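Local coordinates for aminotransferase (PDB 6L1L) that acts as a pyridoxal-phosphate-dependent aminotransferase in the biosynthesis of the dipeptide antibiotic bacilysin, at the pyridoxal-5'-phosphate site and the interface of chains A and B. Coordinates in Å, arbitrary orientation; residue numbers count along the deposited sequence, not the author numbering. Chains: chain A/B, Aminotransferase.

Contact 1: the pyridoxal-5'-phosphate site. Residues chain A 102-104, 107, 128, 131, 174, 178, 206, 208-209, 236, 238-239, 247; chain B 66. With PLP (pyridoxal-5'-phosphate), chain C.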
loop_
_atom_site.group_PDB
_atom_site.type_symbol
_atom_site.label_atom_id
_atom_site.label_comp_id
_atom_site.label_asym_id
_atom_site.label_seq_id
_atom_site.Cartn_x
_atom_site.Cartn_y
_atom_site.Cartn_z
ATOM N N GLY A 102 -5.592 3.892 3.247
ATOM C CA GLY A 102 -6.638 4.679 2.588
ATOM C C GLY A 102 -7.687 3.805 1.912
ATOM O O GLY A 102 -7.404 2.674 1.520
ATOM N N GLY A 103 -8.911 4.323 1.811
ATOM C CA GLY A 103 -10.005 3.636 1.175
ATOM C C GLY A 103 -9.790 3.250 -0.290
ATOM O O GLY A 103 -10.299 2.220 -0.728
ATOM N N LYS A 104 -9.010 4.050 -1.038
ATOM C CA LYS A 104 -8.661 3.665 -2.417
ATOM C C LYS A 104 -7.900 2.324 -2.449
ATOM O O LYS A 104 -8.204 1.426 -3.268
ATOM C CB LYS A 104 -7.846 4.739 -3.145
ATOM C CG LYS A 104 -8.755 5.680 -3.925
ATOM C CD LYS A 104 -8.043 6.931 -4.450
ATOM C CE LYS A 104 -7.240 6.614 -5.694
ATOM N NZ LYS A 104 -6.954 7.819 -6.521
ATOM N N LEU A 107 -10.395 -0.633 -1.396
ATOM C CA LEU A 107 -11.186 -1.055 -2.567
ATOM C C LEU A 107 -10.397 -1.991 -3.498
ATOM O O LEU A 107 -10.903 -3.077 -3.948
ATOM C CB LEU A 107 -11.716 0.172 -3.312
ATOM C CG LEU A 107 -12.710 1.065 -2.568
ATOM C CD1 LEU A 107 -13.069 2.269 -3.449
ATOM C CD2 LEU A 107 -13.965 0.275 -2.152
ATOM N N TYR A 128 -18.650 5.926 -7.581
ATOM C CA TYR A 128 -17.251 6.258 -7.459
ATOM C C TYR A 128 -16.482 5.564 -8.565
ATOM O O TYR A 128 -16.607 4.364 -8.713
ATOM C CB TYR A 128 -16.743 5.835 -6.076
ATOM C CG TYR A 128 -15.350 6.184 -5.714
ATOM C CD1 TYR A 128 -14.853 7.469 -5.907
ATOM C CD2 TYR A 128 -14.501 5.235 -5.146
ATOM C CE1 TYR A 128 -13.571 7.808 -5.540
ATOM C CE2 TYR A 128 -13.204 5.568 -4.778
ATOM C CZ TYR A 128 -12.740 6.849 -4.981
ATOM O OH TYR A 128 -11.467 7.151 -4.622
ATOM N N TYR A 131 -14.245 2.072 -8.419
ATOM C CA TYR A 131 -14.793 0.714 -8.348
ATOM C C TYR A 131 -14.498 -0.036 -9.629
ATOM O O TYR A 131 -13.971 -1.141 -9.613
ATOM C CB TYR A 131 -16.306 0.694 -8.170
ATOM C CG TYR A 131 -16.822 1.391 -6.915
ATOM C CD1 TYR A 131 -16.089 1.388 -5.726
ATOM C CD2 TYR A 131 -18.053 2.070 -6.937
ATOM C CE1 TYR A 131 -16.576 2.029 -4.572
ATOM C CE2 TYR A 131 -18.525 2.712 -5.793
ATOM C CZ TYR A 131 -17.783 2.692 -4.618
ATOM O OH TYR A 131 -18.278 3.349 -3.501
ATOM N N ASN A 174 -22.799 2.264 -1.773
ATOM C CA ASN A 174 -22.197 3.458 -1.201
ATOM C C ASN A 174 -23.196 4.504 -0.731
ATOM O O ASN A 174 -23.694 5.265 -1.513
ATOM C CB ASN A 174 -21.175 4.055 -2.218
ATOM C CG ASN A 174 -20.640 5.420 -1.776
ATOM O OD1 ASN A 174 -20.577 6.374 -2.554
ATOM N ND2 ASN A 174 -20.309 5.536 -0.493
ATOM N N ASN A 178 -21.662 9.201 -2.894
ATOM C CA ASN A 178 -20.874 9.939 -3.871
ATOM C C ASN A 178 -21.277 9.403 -5.269
ATOM O O ASN A 178 -20.966 8.282 -5.600
ATOM C CB ASN A 178 -19.387 9.744 -3.590
ATOM C CG ASN A 178 -18.467 10.321 -4.671
ATOM O OD1 ASN A 178 -18.873 11.097 -5.503
ATOM N ND2 ASN A 178 -17.195 9.949 -4.625
ATOM N N ASP A 206 -19.323 0.815 0.981
ATOM C CA ASP A 206 -18.374 1.882 1.030
ATOM C C ASP A 206 -18.967 3.002 1.918
ATOM O O ASP A 206 -19.900 3.685 1.538
ATOM C CB ASP A 206 -18.039 2.345 -0.393
ATOM C CG ASP A 206 -17.004 3.437 -0.436
ATOM O OD1 ASP A 206 -16.701 4.049 0.620
ATOM O OD2 ASP A 206 -16.515 3.713 -1.551
ATOM N N ALA A 208 -17.339 5.722 3.280
ATOM C CA ALA A 208 -16.399 6.799 3.368
ATOM C C ALA A 208 -17.068 8.099 3.850
ATOM O O ALA A 208 -16.400 8.967 4.414
ATOM C CB ALA A 208 -15.692 7.018 2.018
ATOM N N TYR A 209 -18.371 8.236 3.662
ATOM C CA TYR A 209 -19.085 9.450 4.118
ATOM C C TYR A 209 -20.078 9.139 5.236
ATOM O O TYR A 209 -21.034 9.864 5.444
ATOM C CB TYR A 209 -19.836 10.148 2.972
ATOM C CG TYR A 209 -18.920 10.489 1.857
ATOM C CD1 TYR A 209 -18.199 11.705 1.841
ATOM C CD2 TYR A 209 -18.702 9.588 0.847
ATOM C CE1 TYR A 209 -17.314 11.984 0.820
ATOM C CE2 TYR A 209 -17.824 9.872 -0.171
ATOM C CZ TYR A 209 -17.129 11.048 -0.175
ATOM O OH TYR A 209 -16.252 11.260 -1.207
ATOM N N SER A 236 -13.175 5.073 5.924
ATOM C CA SER A 236 -11.977 5.908 5.714
ATOM C C SER A 236 -11.859 6.976 6.827
ATOM O O SER A 236 -12.846 7.407 7.414
ATOM C CB SER A 236 -11.989 6.587 4.369
ATOM O OG SER A 236 -10.885 7.487 4.268
ATOM N N SER A 238 -10.434 9.730 6.010
ATOM C CA SER A 238 -10.170 10.911 5.174
ATOM C C SER A 238 -11.199 12.032 5.367
ATOM O O SER A 238 -10.819 13.161 5.659
ATOM C CB SER A 238 -10.106 10.491 3.698
ATOM O OG SER A 238 -8.951 9.715 3.404
ATOM N N LYS A 239 -12.473 11.722 5.272
ATOM C CA LYS A 239 -13.540 12.698 5.411
ATOM C C LYS A 239 -14.029 12.960 6.836
ATOM O O LYS A 239 -14.268 14.053 7.173
ATOM C CB LYS A 239 -14.704 12.383 4.503
ATOM C CG LYS A 239 -14.358 11.862 3.113
ATOM C CD LYS A 239 -13.659 12.865 2.250
ATOM C CE LYS A 239 -12.870 12.231 1.130
ATOM N NZ LYS A 239 -13.656 11.433 0.181
ATOM N N ARG A 247 -3.778 8.996 4.625
ATOM C CA ARG A 247 -3.900 7.682 3.900
ATOM C C ARG A 247 -4.160 6.509 4.863
ATOM O O ARG A 247 -3.337 5.627 5.029
ATOM C CB ARG A 247 -2.669 7.402 3.029
ATOM C CG ARG A 247 -2.250 8.577 2.099
ATOM C CD ARG A 247 -3.459 9.156 1.384
ATOM N NE ARG A 247 -4.152 8.152 0.579
ATOM C CZ ARG A 247 -5.472 8.058 0.451
ATOM N NH1 ARG A 247 -6.253 8.993 0.967
ATOM N NH2 ARG A 247 -6.015 7.080 -0.302
ATOM N N TYR B 66 -5.383 15.963 0.680
ATOM C CA TYR B 66 -4.828 15.254 -0.446
ATOM C C TYR B 66 -3.685 16.033 -1.043
ATOM O O TYR B 66 -3.781 17.262 -1.172
ATOM C CB TYR B 66 -5.851 14.999 -1.547
ATOM C CG TYR B 66 -6.916 13.997 -1.244
ATOM C CD1 TYR B 66 -6.592 12.665 -1.015
ATOM C CD2 TYR B 66 -8.258 14.348 -1.234
ATOM C CE1 TYR B 66 -7.573 11.725 -0.746
ATOM C CE2 TYR B 66 -9.249 13.414 -0.952
ATOM C CZ TYR B 66 -8.891 12.093 -0.716
ATOM O OH TYR B 66 -9.857 11.157 -0.481
HETATM N N1 PLP C . -15.081 5.794 -1.718
HETATM C C2 PLP C . -15.753 6.923 -2.028
HETATM C C2A PLP C . -17.189 6.872 -2.406
HETATM C C3 PLP C . -15.060 8.204 -2.004
HETATM O O3 PLP C . -15.743 9.329 -2.332
HETATM C C4 PLP C . -13.643 8.303 -1.684
HETATM C C4A PLP C . -13.231 9.860 -1.577
HETATM C C5 PLP C . -13.001 6.957 -1.361
HETATM C C6 PLP C . -13.788 5.790 -1.409
HETATM C C5A PLP C . -11.559 6.751 -0.994
HETATM O O4P PLP C . -11.150 7.734 -0.044
HETATM P P PLP C . -9.697 7.642 0.638
HETATM O O1P PLP C . -8.729 6.927 -0.231
HETATM O O2P PLP C . -9.976 6.889 1.918
HETATM O O3P PLP C . -9.257 9.018 0.937
#

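Contact 2: the interface of chains A and B. Residues chain A 108, 112, 137, 264, 268; chain B 108, 112, 137, 264, 268.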
loop_
_atom_site.group_PDB
_atom_site.type_symbol
_atom_site.label_atom_id
_atom_site.label_comp_id
_atom_site.label_asym_id
_atom_site.label_seq_id
_atom_site.Cartn_x
_atom_site.Cartn_y
_atom_site.Cartn_z
ATOM N N TYR A 108 -9.153 -1.635 -3.766
ATOM C CA TYR A 108 -8.299 -2.473 -4.608
ATOM C C TYR A 108 -7.984 -3.826 -4.002
ATOM O O TYR A 108 -8.080 -4.847 -4.665
ATOM C CB TYR A 108 -6.985 -1.770 -4.953
ATOM C CG TYR A 108 -6.018 -2.620 -5.731
ATOM C CD1 TYR A 108 -6.143 -2.783 -7.097
ATOM C CD2 TYR A 108 -4.980 -3.264 -5.095
ATOM C CE1 TYR A 108 -5.244 -3.543 -7.825
ATOM C CE2 TYR A 108 -4.082 -4.060 -5.789
ATOM C CZ TYR A 108 -4.234 -4.195 -7.178
ATOM O OH TYR A 108 -3.352 -4.954 -7.884
ATOM N N GLN A 112 -9.307 -7.646 -5.363
ATOM C CA GLN A 112 -8.378 -8.674 -5.753
ATOM C C GLN A 112 -8.612 -9.939 -4.951
ATOM O O GLN A 112 -8.352 -11.034 -5.439
ATOM C CB GLN A 112 -6.917 -8.162 -5.583
ATOM C CG GLN A 112 -6.508 -7.077 -6.580
ATOM C CD GLN A 112 -6.324 -7.587 -8.017
ATOM O OE1 GLN A 112 -7.029 -7.166 -8.927
ATOM N NE2 GLN A 112 -5.371 -8.498 -8.214
ATOM N N MET A 137 -8.403 -4.316 -13.037
ATOM C CA MET A 137 -7.134 -4.992 -12.710
ATOM C C MET A 137 -7.310 -6.453 -12.277
ATOM O O MET A 137 -6.366 -7.266 -12.360
ATOM C CB MET A 137 -6.369 -4.196 -11.653
ATOM C CG MET A 137 -5.717 -2.956 -12.242
ATOM S SD MET A 137 -5.090 -1.849 -10.983
ATOM C CE MET A 137 -6.590 -1.065 -10.436
ATOM N N PHE A 264 -3.273 -11.590 1.474
ATOM C CA PHE A 264 -2.784 -10.709 0.406
ATOM C C PHE A 264 -1.795 -9.721 0.962
ATOM O O PHE A 264 -0.662 -9.625 0.533
ATOM C CB PHE A 264 -3.943 -9.944 -0.235
ATOM C CG PHE A 264 -3.535 -9.098 -1.437
ATOM C CD1 PHE A 264 -3.700 -9.567 -2.724
ATOM C CD2 PHE A 264 -3.003 -7.812 -1.263
ATOM C CE1 PHE A 264 -3.330 -8.801 -3.819
ATOM C CE2 PHE A 264 -2.634 -7.044 -2.345
ATOM C CZ PHE A 264 -2.799 -7.535 -3.630
ATOM N N VAL A 268 2.468 -7.902 0.594
ATOM C CA VAL A 268 2.538 -6.612 -0.068
ATOM C C VAL A 268 2.988 -5.489 0.904
ATOM O O VAL A 268 3.701 -4.578 0.502
ATOM C CB VAL A 268 1.204 -6.267 -0.725
ATOM C CG1 VAL A 268 1.261 -4.870 -1.375
ATOM C CG2 VAL A 268 0.882 -7.308 -1.784
ATOM N N TYR B 108 5.666 -5.586 -5.643
ATOM C CA TYR B 108 4.341 -5.952 -6.115
ATOM C C TYR B 108 3.888 -5.048 -7.313
ATOM O O TYR B 108 3.477 -5.520 -8.393
ATOM C CB TYR B 108 3.314 -5.861 -4.989
ATOM C CG TYR B 108 1.919 -6.097 -5.480
ATOM C CD1 TYR B 108 1.484 -7.363 -5.746
ATOM C CD2 TYR B 108 1.051 -5.037 -5.746
ATOM C CE1 TYR B 108 0.214 -7.601 -6.224
ATOM C CE2 TYR B 108 -0.217 -5.267 -6.227
ATOM C CZ TYR B 108 -0.637 -6.561 -6.440
ATOM O OH TYR B 108 -1.880 -6.802 -6.913
ATOM N N GLN B 112 3.275 -6.136 -11.254
ATOM C CA GLN B 112 1.966 -5.993 -11.888
ATOM C C GLN B 112 2.018 -5.082 -13.115
ATOM O O GLN B 112 1.218 -5.242 -14.031
ATOM C CB GLN B 112 0.920 -5.442 -10.919
ATOM C CG GLN B 112 0.668 -6.268 -9.646
ATOM C CD GLN B 112 0.055 -7.600 -9.919
ATOM O OE1 GLN B 112 0.624 -8.641 -9.570
ATOM N NE2 GLN B 112 -1.094 -7.594 -10.558
ATOM N N MET B 137 1.070 -13.858 -8.303
ATOM C CA MET B 137 -0.096 -12.963 -8.385
ATOM C C MET B 137 -0.308 -12.410 -9.787
ATOM O O MET B 137 -1.445 -12.139 -10.187
ATOM C CB MET B 137 0.048 -11.818 -7.381
ATOM C CG MET B 137 -0.150 -12.305 -5.958
ATOM S SD MET B 137 0.025 -11.063 -4.672
ATOM C CE MET B 137 1.467 -11.642 -3.805
ATOM N N PHE B 264 -0.616 2.993 -12.615
ATOM C CA PHE B 264 -1.193 2.072 -11.612
ATOM C C PHE B 264 -1.573 2.773 -10.304
ATOM O O PHE B 264 -2.695 2.650 -9.818
ATOM C CB PHE B 264 -0.202 0.970 -11.309
ATOM C CG PHE B 264 -0.678 -0.027 -10.283
ATOM C CD1 PHE B 264 -1.175 -1.257 -10.677
ATOM C CD2 PHE B 264 -0.542 0.232 -8.923
ATOM C CE1 PHE B 264 -1.578 -2.189 -9.740
ATOM C CE2 PHE B 264 -0.964 -0.687 -7.969
ATOM C CZ PHE B 264 -1.482 -1.904 -8.389
ATOM N N VAL B 268 -4.738 3.430 -7.064
ATOM C CA VAL B 268 -4.673 2.647 -5.816
ATOM C C VAL B 268 -4.145 3.472 -4.610
ATOM O O VAL B 268 -4.417 3.096 -3.497
ATOM C CB VAL B 268 -3.864 1.366 -6.024
ATOM C CG1 VAL B 268 -3.970 0.427 -4.839
ATOM C CG2 VAL B 268 -4.386 0.637 -7.257
HETATM O O HOH W 1 -3.008 -9.168 -7.208
#

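Contact 1: the pyridoxal-5'-phosphate site
The pyridine ring of PLP lies between A:Tyr128 and A:Ala208, whose CB caps the opposite face 3.9 Å from the PLP ring centroid (CH-pi). With CG anti to the backbone N (chi1 -175°), the A:Tyr128 side chain runs across the cofactor: CB meets the 2-methyl C2A, CG sits by C2, and CD2 by N1. CE2 lies 3.4 Å from PLP C6, CZ reaches C5, and the hydroxyl ends beside C5A; planes only 10° apart confirm a stack. A:Asp206 OD2 approaches PLP N1 to 2.5 Å, a hydrogen bond that would favour a protonated ring. A:Tyr131 OH donates to OD2 from above the carboxylate plane, while A:Ala208 N donates to the anti lone pair of A:Asp206 OD1. A:Asn178 ND2 donates to the phenolic O3. A:Lys239, the family's Schiff-base lysine, has NZ 2.4 Å from PLP C4A, too long for a covalent bond; the modelled C4A carries no aldehyde oxygen, which suggests but does not prove an internal aldimine. NZ also donates to A:Tyr209 OH. A:Arg247 grips the phosphate end-on, NH2 in a salt bridge 2.7 Å from O1P and NH1 bonded to O3P. O3P also accepts from A:Ser238 OG and B:Tyr66 OH. A:Gly103 N and A:Ser236 OG share O2P, and A:Lys104 N donates to O1P, so the phosphate caps helix 103-114, whose dipole may stabilise it. A:Asp206 and A:Ser236 end strands 202-206 and 231-236; a chain B loop completes the pocket.

Contact 2: the interface of chains A and B
At the apolar centre, A:Tyr108 crosses B:Phe264, and B:Tyr108 crosses A:Phe264, at about right angles. Each phenylalanine points its CZ edge at the partner's tyrosine: A:Phe264 CZ is 3.7 Å from B:Tyr108 CZ, and the ring planes stand 75° apart in an edge-to-face pair that the twin repeats. The tyrosine hydroxyl lies in the plane of the partner phenylalanine, at its edge, so the phenylalanine tip packs against the phenol end and not the ring centre. B:Val268 covers the other end of the A:Tyr108 ring. Its CG1 approaches A:Tyr108 CB to 3.7 Å, with CG2 beside CG and CD1. The tyrosine's own chain backs one ring face, A:Gln112 CG standing 3.7 Å above the A:Tyr108 ring plane toward its rim. A:Tyr108 and B:Tyr108 are thus each clasped between their own helix and the partner's. Further out, chi1 -75° and a nearly extended chi2 carry A:Met137 SD to 3.7 Å from B:Phe264 CE1; the twin is looser, with B:Met137 SD 4.1 Å from A:Phe264 CE1, a small departure from the two-fold symmetry.

The polar part begins where the tyrosines meet tip to tip. CG anti to the backbone N in both (chi1 176° in chain A) sends the phenols toward each other, and A:Tyr108 OH and B:Tyr108 OH hydrogen bond at 2.6 Å; which one donates is not decided. A water 2.6 Å from B:Tyr108 OH links it to A:Gln112 NE2, prolonging the hydroxyl pair into a short chain. In the fold, A:Tyr108 and A:Gln112 lie one turn apart on helix 103-114 (103-112 in chain B), A:Phe264 and A:Val268 one turn apart on helix 255-268, and A:Met137 closes helix 130-137 (129-137 in chain B). With their chain B twins they form one helical patch of the two-fold dimer interface.

The C-alpha centres of contact 1 and contact 2 lie about 17 Å apart, and helix 103-114 joins them: its first residues serve the cofactor phosphate, while later turns supply the dimer patch. Helix 130-137 is shared as well, with A:Tyr131 near its start in contact 1 and A:Met137 at its end in contact 2. Because contact 1 also takes a residue from chain B, the complete cofactor site depends on the dimer that contact 2 helps to hold. Shared helices could couple subunit packing to pocket geometry, although the structure alone does not show such coupling.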